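Reticulocyte-binding protein 2a (Plasmodium vivax, PDB 4Z8N) probably helps the malaria parasite attach to young red cells during invasion, through the erythrocyte-binding domain described here. Local coordinates at residues 21-26 / 263-268; 15-20 / 219-224; 32-37 / 255-260. One frame throughout, in Å; residues are numbered along the deposited sequence.

Contact 1: residues 21-26 / 263-268; sequences VYPFYV and YKFSLK
Phe265 faces Val26 where the loop from strand 17-19 to helix 26-37 lies against the long helix 246-297, within the elongated helical bundle of this erythrocyte-binding domain. The loop is made of two overlapping tight turns that share Pro23 and Phe24. The cis peptide bond before that proline, together with a hydrogen bond from Phe24 N to Val21 O, gives a type VI turn; a second bond, from Tyr25 N to Pro23 O (2.6 Å), closes a gamma turn centred on Phe24. The Phe265 ring meets both the backbone of this loop, at Val26 CA and Phe24 O, and its side chains, at Val26 CB and Pro23 CD.

The ring is placed by a CG anti to the backbone N (chi1 -173°). Over one face sits the start of Val26: CA lies above the ring centre, and CB stands 4.0 Å from the centroid, 18° off the normal, in a CH-pi contact. The two side chains cross at about a right angle, with Val26 CG2 passing on to Phe265 CB at 3.8 Å. Around the ring edge, near its plane, come Pro23 CD, 4.1 Å from Phe265 CE1, and the carbonyl oxygen of Phe24. Helix 42-69 backs the loop through Met60, Ile63 and Ile67, while Tyr25 turns to helix 119-136.

Lys268, one helical turn further on, reaches toward Pro23, tip to tip, with a chain bent at chi3 (104°). Its ammonium is modelled implausibly near Tyr22 O, so the exact placing of the end of this chain is doubtful. At the far end of the ring, Phe265 CZ points its C-H edge at Phe24 O, 3.5 Å away.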
loop_
_atom_site.group_PDB
_atom_site.type_symbol
_atom_site.label_atom_id
_atom_site.label_comp_id
_atom_site.label_asym_id
_atom_site.label_seq_id
_atom_site.Cartn_x
_atom_site.Cartn_y
_atom_site.Cartn_z
ATOM N N VAL A 21 2.481 3.764 6.377
ATOM C CA VAL A 21 3.545 4.710 6.065
ATOM C C VAL A 21 2.999 5.947 5.348
ATOM O O VAL A 21 1.949 5.895 4.704
ATOM C CB VAL A 21 4.646 4.056 5.197
ATOM C CG1 VAL A 21 5.216 2.827 5.892
ATOM C CG2 VAL A 21 4.111 3.697 3.824
ATOM N N TYR A 22 3.714 7.060 5.486
ATOM C CA TYR A 22 3.353 8.324 4.848
ATOM C C TYR A 22 3.128 8.129 3.349
ATOM O O TYR A 22 3.896 7.424 2.701
ATOM C CB TYR A 22 4.457 9.357 5.100
ATOM C CG TYR A 22 4.168 10.752 4.596
ATOM C CD1 TYR A 22 4.439 11.108 3.279
ATOM C CD2 TYR A 22 3.647 11.723 5.442
ATOM C CE1 TYR A 22 4.182 12.382 2.816
ATOM C CE2 TYR A 22 3.391 13.002 4.988
ATOM C CZ TYR A 22 3.659 13.326 3.674
ATOM O OH TYR A 22 3.405 14.598 3.217
ATOM N N PRO A 23 2.077 8.751 2.786
ATOM C CA PRO A 23 1.106 9.658 3.409
ATOM C C PRO A 23 -0.171 8.979 3.915
ATOM O O PRO A 23 -1.197 9.651 4.024
ATOM C CB PRO A 23 0.773 10.614 2.268
ATOM C CG PRO A 23 0.811 9.731 1.063
ATOM C CD PRO A 23 1.890 8.694 1.324
ATOM N N PHE A 24 -0.106 7.675 4.182
ATOM C CA PHE A 24 -1.165 6.930 4.877
ATOM C C PHE A 24 -2.483 6.775 4.104
ATOM O O PHE A 24 -3.006 5.666 3.989
ATOM C CB PHE A 24 -1.443 7.575 6.240
ATOM C CG PHE A 24 -0.197 7.868 7.030
ATOM C CD1 PHE A 24 0.548 6.838 7.580
ATOM C CD2 PHE A 24 0.236 9.173 7.211
ATOM C CE1 PHE A 24 1.699 7.103 8.301
ATOM C CE2 PHE A 24 1.385 9.446 7.929
ATOM C CZ PHE A 24 2.119 8.410 8.475
ATOM N N TYR A 25 -3.029 7.873 3.591
ATOM C CA TYR A 25 -4.265 7.816 2.804
ATOM C C TYR A 25 -4.027 8.343 1.399
ATOM O O TYR A 25 -3.270 9.294 1.209
ATOM C CB TYR A 25 -5.382 8.621 3.473
ATOM C CG TYR A 25 -5.982 7.973 4.700
ATOM C CD1 TYR A 25 -5.305 7.976 5.914
ATOM C CD2 TYR A 25 -7.236 7.377 4.649
ATOM C CE1 TYR A 25 -5.853 7.391 7.038
ATOM C CE2 TYR A 25 -7.795 6.789 5.770
ATOM C CZ TYR A 25 -7.098 6.800 6.961
ATOM O OH TYR A 25 -7.648 6.217 8.080
ATOM N N VAL A 26 -4.686 7.738 0.416
ATOM C CA VAL A 26 -4.456 8.106 -0.978
ATOM C C VAL A 26 -4.977 9.516 -1.281
ATOM O O VAL A 26 -4.435 10.203 -2.145
ATOM C CB VAL A 26 -5.099 7.081 -1.947
ATOM C CG1 VAL A 26 -6.619 7.094 -1.832
ATOM C CG2 VAL A 26 -4.657 7.344 -3.382
ATOM N N TYR A 263 -1.984 5.556 -8.715
ATOM C CA TYR A 263 -0.809 4.870 -9.231
ATOM C C TYR A 263 0.396 5.070 -8.314
ATOM O O TYR A 263 1.068 4.111 -7.933
ATOM C CB TYR A 263 -0.494 5.367 -10.647
ATOM C CG TYR A 263 0.851 4.936 -11.187
ATOM C CD1 TYR A 263 1.013 3.698 -11.793
ATOM C CD2 TYR A 263 1.956 5.776 -11.103
ATOM C CE1 TYR A 263 2.242 3.304 -12.292
ATOM C CE2 TYR A 263 3.184 5.391 -11.598
ATOM C CZ TYR A 263 3.322 4.155 -12.191
ATOM O OH TYR A 263 4.544 3.771 -12.685
ATOM N N LYS A 264 0.657 6.323 -7.956
ATOM C CA LYS A 264 1.826 6.670 -7.156
ATOM C C LYS A 264 1.748 6.109 -5.736
ATOM O O LYS A 264 2.741 5.624 -5.197
ATOM C CB LYS A 264 1.993 8.191 -7.112
ATOM C CG LYS A 264 3.183 8.670 -6.295
ATOM C CD LYS A 264 3.236 10.189 -6.262
ATOM C CE LYS A 264 4.373 10.696 -5.394
ATOM N NZ LYS A 264 4.391 12.186 -5.347
ATOM N N PHE A 265 0.563 6.185 -5.137
ATOM C CA PHE A 265 0.343 5.714 -3.777
ATOM C C PHE A 265 0.701 4.232 -3.634
ATOM O O PHE A 265 1.305 3.825 -2.643
ATOM C CB PHE A 265 -1.118 5.955 -3.376
ATOM C CG PHE A 265 -1.423 5.651 -1.936
ATOM C CD1 PHE A 265 -0.944 6.465 -0.924
ATOM C CD2 PHE A 265 -2.222 4.568 -1.598
ATOM C CE1 PHE A 265 -1.236 6.196 0.400
ATOM C CE2 PHE A 265 -2.518 4.294 -0.274
ATOM C CZ PHE A 265 -2.025 5.108 0.725
ATOM N N SER A 266 0.345 3.432 -4.635
ATOM C CA SER A 266 0.576 1.990 -4.566
ATOM C C SER A 266 1.936 1.569 -5.117
ATOM O O SER A 266 2.496 0.563 -4.678
ATOM C CB SER A 266 -0.534 1.241 -5.303
ATOM O OG SER A 266 -1.676 1.102 -4.474
ATOM N N LEU A 267 2.466 2.331 -6.070
ATOM C CA LEU A 267 3.763 2.011 -6.666
ATOM C C LEU A 267 4.867 1.990 -5.613
ATOM O O LEU A 267 5.693 1.080 -5.585
ATOM C CB LEU A 267 4.116 3.013 -7.768
ATOM C CG LEU A 267 5.470 2.803 -8.453
ATOM C CD1 LEU A 267 5.481 1.491 -9.220
ATOM C CD2 LEU A 267 5.806 3.967 -9.374
ATOM N N LYS A 268 4.864 2.998 -4.748
ATOM C CA LYS A 268 5.857 3.122 -3.688
ATOM C C LYS A 268 5.863 1.896 -2.778
ATOM O O LYS A 268 6.915 1.467 -2.304
ATOM C CB LYS A 268 5.592 4.387 -2.866
ATOM C CG LYS A 268 6.536 4.583 -1.693
ATOM C CD LYS A 268 6.313 5.927 -1.024
ATOM C CE LYS A 268 5.562 5.775 0.287
ATOM N NZ LYS A 268 5.319 7.095 0.928
#

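Contact 2: residues 15-20 / 219-224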
loop_
_atom_site.group_PDB
_atom_site.type_symbol
_atom_site.label_atom_id
_atom_site.label_comp_id
_atom_site.label_asym_id
_atom_site.label_seq_id
_atom_site.Cartn_x
_atom_site.Cartn_y
_atom_site.Cartn_z
ATOM N N GLY A 15 -12.182 -1.531 -0.877
ATOM C CA GLY A 15 -10.986 -1.638 -1.691
ATOM C C GLY A 15 -10.000 -0.530 -1.386
ATOM O O GLY A 15 -8.942 -0.432 -2.006
ATOM N N GLN A 16 -10.360 0.318 -0.430
ATOM C CA GLN A 16 -9.448 1.342 0.054
ATOM C C GLN A 16 -8.253 0.667 0.730
ATOM O O GLN A 16 -8.378 -0.409 1.316
ATOM C CB GLN A 16 -10.167 2.296 1.015
ATOM C CG GLN A 16 -10.005 1.914 2.483
ATOM C CD GLN A 16 -10.601 2.922 3.459
ATOM O OE1 GLN A 16 -10.839 4.087 3.123
ATOM N NE2 GLN A 16 -10.829 2.474 4.686
ATOM N N ILE A 17 -7.085 1.281 0.611
ATOM C CA ILE A 17 -5.902 0.758 1.270
ATOM C C ILE A 17 -5.394 1.793 2.257
ATOM O O ILE A 17 -4.971 2.881 1.867
ATOM C CB ILE A 17 -4.789 0.393 0.263
ATOM C CG1 ILE A 17 -5.262 -0.712 -0.688
ATOM C CG2 ILE A 17 -3.530 -0.046 0.998
ATOM C CD1 ILE A 17 -4.224 -1.119 -1.724
ATOM N N ILE A 18 -5.465 1.463 3.540
ATOM C CA ILE A 18 -4.905 2.324 4.568
ATOM C C ILE A 18 -3.472 1.896 4.838
ATOM O O ILE A 18 -3.222 0.758 5.236
ATOM C CB ILE A 18 -5.726 2.277 5.860
ATOM C CG1 ILE A 18 -7.128 2.832 5.606
ATOM C CG2 ILE A 18 -5.030 3.063 6.960
ATOM C CD1 ILE A 18 -8.017 2.817 6.822
ATOM N N SER A 19 -2.532 2.805 4.605
ATOM C CA SER A 19 -1.120 2.474 4.713
ATOM C C SER A 19 -0.546 2.875 6.068
ATOM O O SER A 19 -0.977 3.856 6.672
ATOM C CB SER A 19 -0.333 3.143 3.586
ATOM O OG SER A 19 1.037 2.794 3.640
ATOM N N THR A 20 0.426 2.103 6.541
ATOM C CA THR A 20 1.083 2.393 7.809
ATOM C C THR A 20 2.220 3.392 7.626
ATOM O O THR A 20 2.847 3.814 8.597
ATOM C CB THR A 20 1.636 1.115 8.461
ATOM O OG1 THR A 20 2.409 0.386 7.500
ATOM C CG2 THR A 20 0.501 0.237 8.967
ATOM N N GLU A 219 -0.739 -7.788 -4.302
ATOM C CA GLU A 219 -1.709 -7.893 -5.388
ATOM C C GLU A 219 -2.724 -6.755 -5.328
ATOM O O GLU A 219 -3.187 -6.270 -6.360
ATOM C CB GLU A 219 -2.435 -9.238 -5.340
ATOM C CG GLU A 219 -1.582 -10.434 -5.717
ATOM C CD GLU A 219 -2.296 -11.749 -5.472
ATOM O OE1 GLU A 219 -3.289 -11.756 -4.714
ATOM O OE2 GLU A 219 -1.867 -12.775 -6.036
ATOM N N ALA A 220 -3.066 -6.335 -4.114
ATOM C CA ALA A 220 -3.978 -5.212 -3.922
ATOM C C ALA A 220 -3.369 -3.916 -4.463
ATOM O O ALA A 220 -4.038 -3.144 -5.153
ATOM C CB ALA A 220 -4.334 -5.064 -2.449
ATOM N N HIS A 221 -2.099 -3.682 -4.149
ATOM C CA HIS A 221 -1.387 -2.521 -4.672
ATOM C C HIS A 221 -1.191 -2.625 -6.181
ATOM O O HIS A 221 -1.276 -1.626 -6.893
ATOM C CB HIS A 221 -0.033 -2.356 -3.981
ATOM C CG HIS A 221 -0.123 -1.765 -2.608
ATOM N ND1 HIS A 221 -0.696 -0.533 -2.367
ATOM C CD2 HIS A 221 0.297 -2.227 -1.408
ATOM C CE1 HIS A 221 -0.632 -0.268 -1.075
ATOM N NE2 HIS A 221 -0.036 -1.280 -0.469
ATOM N N THR A 222 -0.920 -3.837 -6.658
ATOM C CA THR A 222 -0.747 -4.088 -8.085
ATOM C C THR A 222 -2.003 -3.721 -8.876
ATOM O O THR A 222 -1.920 -3.157 -9.969
ATOM C CB THR A 222 -0.388 -5.568 -8.346
ATOM O OG1 THR A 222 0.995 -5.782 -8.042
ATOM C CG2 THR A 222 -0.638 -5.939 -9.794
ATOM N N GLY A 223 -3.165 -4.042 -8.316
ATOM C CA GLY A 223 -4.429 -3.677 -8.930
ATOM C C GLY A 223 -4.580 -2.173 -9.086
ATOM O O GLY A 223 -5.079 -1.698 -10.106
ATOM N N LYS A 224 -4.147 -1.425 -8.074
ATOM C CA LYS A 224 -4.227 0.032 -8.103
ATOM C C LYS A 224 -3.270 0.618 -9.135
ATOM O O LYS A 224 -3.616 1.558 -9.852
ATOM C CB LYS A 224 -3.923 0.622 -6.724
ATOM C CG LYS A 224 -4.827 0.122 -5.611
ATOM C CD LYS A 224 -6.269 0.537 -5.835
ATOM C CE LYS A 224 -7.123 0.192 -4.627
ATOM N NZ LYS A 224 -8.533 0.630 -4.795
#
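Gly15 and Lys224 form the polar end of this contact, in which a small, weakly bonded beta hairpin, strand 17-19 antiparallel to strand 9-11, leans on helix 199-237. Lys224 NZ donates to Gly15 O at 3.0 Å. The ammonium stands above the carbonyl plane, 50° out of it, with a C=O...N angle of 128°. Its chain gets there by bending at chi2, while its CG stays close to the hairpin and meets Ile17 CD1 at 4.1 Å. Gly15 itself is anchored within the hairpin, through its N, to Asn12.

Ile17 carries the apolar share. Both its branches touch one imidazole: CD1 lies over a face of His221, 4.0 Å from the ring centroid and 30° off the normal, and CG2 comes within 3.6 Å of His221 CE1. The CG1-CD1 arm extends fully toward the helix, so that CD1 also reaches Ala220 CB at 4.0 Å.

Further along, Ser19 has little direct share, but its hydroxyl is hydrogen-bonded to one carboxylate oxygen of Asp9, whose other oxygen is bonded to His221 NE2. Asp9 thereby ties the two strands of the hairpin to the helix.

With Asp9 at NE2 and Ser266 of helix 246-297 at ND1, the imidazole is fixed in rotation and keeps one face turned to the Ile17 methyl. The Asp9 carboxylate may favour protonation of the ring, though the nearby Arg269 would work against it, so any ionic character of the His221-Asp9 pair remains uncertain.

Contact 3: residues 32-37 / 255-260; sequences AEIKYY and DSANFY
Ala257 lies among three side chains of the segment 32-37, and near it the backbones come closest, Glu33 CA to Ala257 CA 6.1 Å. Ile34 CD1 touches Ala257 CB at 3.7 Å, and Tyr37 CD2 comes to 4.2 Å from the same methyl. Glu33 CB adds a third neighbour, 4.3 Å from Ala257 CB.

Tyr37 also extends past Ala257, bringing its OH to within 3.7 Å of Ser256 CB; the Ser256 hydroxyl itself is hydrogen-bonded to Leu252 O, one turn back along its own helix. Tyr37 packs in addition against Tyr151, Met154 and Tyr158 of helix 149-162.

These contacts belong to helix-helix packing in the bundle: the short helix 26-37 crosses the long helix 246-297 with local axes 9.6 Å apart and directions 135° apart, midway between perpendicular and antiparallel.

The polar interactions gather at Glu33 and Tyr260. The glutamate chain bends at chi2 (-59°), which carries CD round to the edge of the Tyr260 ring, in its plane. Carboxylate and ring planes stand 76° apart, and Glu33 OE1 lies 3.4 Å from Tyr260 CD2 while OE2 lies 3.5 Å from CE2, so the negative group faces the weakly positive C-H rim. Tyr36 OH donates to Glu33 OE1, although the modelled length is too short to be taken literally. Arg161 bonds to that same Tyr36 hydroxyl, and Tyr158 stacks on the Tyr260 ring.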
loop_
_atom_site.group_PDB
_atom_site.type_symbol
_atom_site.label_atom_id
_atom_site.label_comp_id
_atom_site.label_asym_id
_atom_site.label_seq_id
_atom_site.Cartn_x
_atom_site.Cartn_y
_atom_site.Cartn_z
ATOM N N ALA A 32 -1.825 16.614 -2.642
ATOM C CA ALA A 32 -0.477 17.074 -2.953
ATOM C C ALA A 32 -0.304 17.253 -4.458
ATOM O O ALA A 32 0.381 18.172 -4.904
ATOM C CB ALA A 32 0.561 16.099 -2.409
ATOM N N GLU A 33 -0.935 16.375 -5.233
ATOM C CA GLU A 33 -0.866 16.446 -6.692
ATOM C C GLU A 33 -1.571 17.682 -7.234
ATOM O O GLU A 33 -1.054 18.355 -8.127
ATOM C CB GLU A 33 -1.472 15.189 -7.323
ATOM C CG GLU A 33 -0.623 13.947 -7.134
ATOM C CD GLU A 33 0.766 14.105 -7.721
ATOM O OE1 GLU A 33 0.886 14.697 -8.815
ATOM O OE2 GLU A 33 1.737 13.648 -7.084
ATOM N N ILE A 34 -2.751 17.973 -6.694
ATOM C CA ILE A 34 -3.512 19.153 -7.095
ATOM C C ILE A 34 -2.708 20.423 -6.833
ATOM O O ILE A 34 -2.765 21.379 -7.610
ATOM C CB ILE A 34 -4.863 19.229 -6.351
ATOM C CG1 ILE A 34 -5.777 18.086 -6.792
ATOM C CG2 ILE A 34 -5.561 20.557 -6.614
ATOM C CD1 ILE A 34 -6.142 18.137 -8.259
ATOM N N LYS A 35 -1.935 20.410 -5.750
ATOM C CA LYS A 35 -1.172 21.578 -5.325
ATOM C C LYS A 35 -0.287 22.151 -6.429
ATOM O O LYS A 35 -0.272 23.362 -6.638
ATOM C CB LYS A 35 -0.319 21.237 -4.102
ATOM C CG LYS A 35 0.503 22.402 -3.582
ATOM C CD LYS A 35 1.241 22.032 -2.306
ATOM C CE LYS A 35 0.415 22.361 -1.076
ATOM N NZ LYS A 35 0.645 23.764 -0.621
ATOM N N TYR A 36 0.440 21.300 -7.148
ATOM C CA TYR A 36 1.287 21.812 -8.224
ATOM C C TYR A 36 0.658 21.596 -9.601
ATOM O O TYR A 36 1.214 22.009 -10.620
ATOM C CB TYR A 36 2.686 21.188 -8.164
ATOM C CG TYR A 36 2.757 19.700 -8.413
ATOM C CD1 TYR A 36 2.963 19.200 -9.693
ATOM C CD2 TYR A 36 2.656 18.794 -7.366
ATOM C CE1 TYR A 36 3.046 17.839 -9.927
ATOM C CE2 TYR A 36 2.736 17.431 -7.589
ATOM C CZ TYR A 36 2.932 16.960 -8.872
ATOM O OH TYR A 36 3.015 15.606 -9.104
ATOM N N TYR A 37 -0.512 20.968 -9.623
ATOM C CA TYR A 37 -1.279 20.824 -10.855
ATOM C C TYR A 37 -1.741 22.194 -11.358
ATOM O O TYR A 37 -1.593 22.515 -12.537
ATOM C CB TYR A 37 -2.487 19.905 -10.632
ATOM C CG TYR A 37 -3.097 19.342 -11.901
ATOM C CD1 TYR A 37 -3.791 20.158 -12.791
ATOM C CD2 TYR A 37 -2.994 17.987 -12.200
ATOM C CE1 TYR A 37 -4.347 19.646 -13.947
ATOM C CE2 TYR A 37 -3.554 17.464 -13.351
ATOM C CZ TYR A 37 -4.230 18.299 -14.221
ATOM O OH TYR A 37 -4.788 17.786 -15.370
ATOM N N ASP A 255 -9.867 14.033 -12.397
ATOM C CA ASP A 255 -9.739 12.651 -12.849
ATOM C C ASP A 255 -8.280 12.290 -13.107
ATOM O O ASP A 255 -7.826 11.211 -12.732
ATOM C CB ASP A 255 -10.570 12.417 -14.112
ATOM C CG ASP A 255 -12.058 12.316 -13.824
ATOM O OD1 ASP A 255 -12.462 12.564 -12.668
ATOM O OD2 ASP A 255 -12.826 11.999 -14.756
ATOM N N SER A 256 -7.554 13.202 -13.744
ATOM C CA SER A 256 -6.144 12.997 -14.056
ATOM C C SER A 256 -5.308 12.837 -12.798
ATOM O O SER A 256 -4.522 11.897 -12.676
ATOM C CB SER A 256 -5.603 14.164 -14.883
ATOM O OG SER A 256 -6.298 14.276 -16.108
ATOM N N ALA A 257 -5.479 13.768 -11.867
ATOM C CA ALA A 257 -4.705 13.772 -10.635
ATOM C C ALA A 257 -5.034 12.556 -9.777
ATOM O O ALA A 257 -4.154 11.990 -9.135
ATOM C CB ALA A 257 -4.954 15.055 -9.858
ATOM N N ASN A 258 -6.301 12.157 -9.777
ATOM C CA ASN A 258 -6.735 11.005 -8.993
ATOM C C ASN A 258 -6.177 9.692 -9.539
ATOM O O ASN A 258 -5.800 8.805 -8.778
ATOM C CB ASN A 258 -8.264 10.946 -8.938
ATOM C CG ASN A 258 -8.771 9.818 -8.065
ATOM O OD1 ASN A 258 -8.677 9.877 -6.838
ATOM N ND2 ASN A 258 -9.316 8.782 -8.692
ATOM N N PHE A 259 -6.126 9.571 -10.861
ATOM C CA PHE A 259 -5.548 8.388 -11.493
ATOM C C PHE A 259 -4.059 8.259 -11.178
ATOM O O PHE A 259 -3.568 7.166 -10.886
ATOM C CB PHE A 259 -5.761 8.432 -13.009
ATOM C CG PHE A 259 -7.161 8.088 -13.434
ATOM C CD1 PHE A 259 -7.898 7.141 -12.740
ATOM C CD2 PHE A 259 -7.742 8.712 -14.526
ATOM C CE1 PHE A 259 -9.186 6.823 -13.129
ATOM C CE2 PHE A 259 -9.031 8.400 -14.917
ATOM C CZ PHE A 259 -9.752 7.454 -14.219
ATOM N N TYR A 260 -3.336 9.373 -11.231
ATOM C CA TYR A 260 -1.903 9.335 -10.959
ATOM C C TYR A 260 -1.623 9.145 -9.470
ATOM O O TYR A 260 -0.696 8.427 -9.096
ATOM C CB TYR A 260 -1.207 10.601 -11.460
ATOM C CG TYR A 260 0.261 10.633 -11.096
ATOM C CD1 TYR A 260 1.160 9.750 -11.684
ATOM C CD2 TYR A 260 0.746 11.530 -10.151
ATOM C CE1 TYR A 260 2.502 9.764 -11.347
ATOM C CE2 TYR A 260 2.087 11.556 -9.811
ATOM C CZ TYR A 260 2.959 10.669 -10.412
ATOM O OH TYR A 260 4.293 10.686 -10.076
#

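How the contacts relate
All three contacts fasten the N-terminal part of the chain to the two long helices near its C-terminal end. Segment 15-20 pairs with 219-224, 21-26 with 263-268 and 32-37 with 255-260, so contact 3 falls within the span of contact 1 while contact 2 crosses both. Contacts 1 and 3 share helix 246-297, with centres 13 Å apart, and a salt bridge, long and weak, joins Lys264 to Glu33. Contact 2 uses helix 199-237; its centre is 9 Å from contact 1, and Ser19 to Phe24 is a probable hydrogen bond between them. Contacts 2 and 3, 18 Å apart, do not touch. The entering chain is thus held at successive points between the helices of the domain.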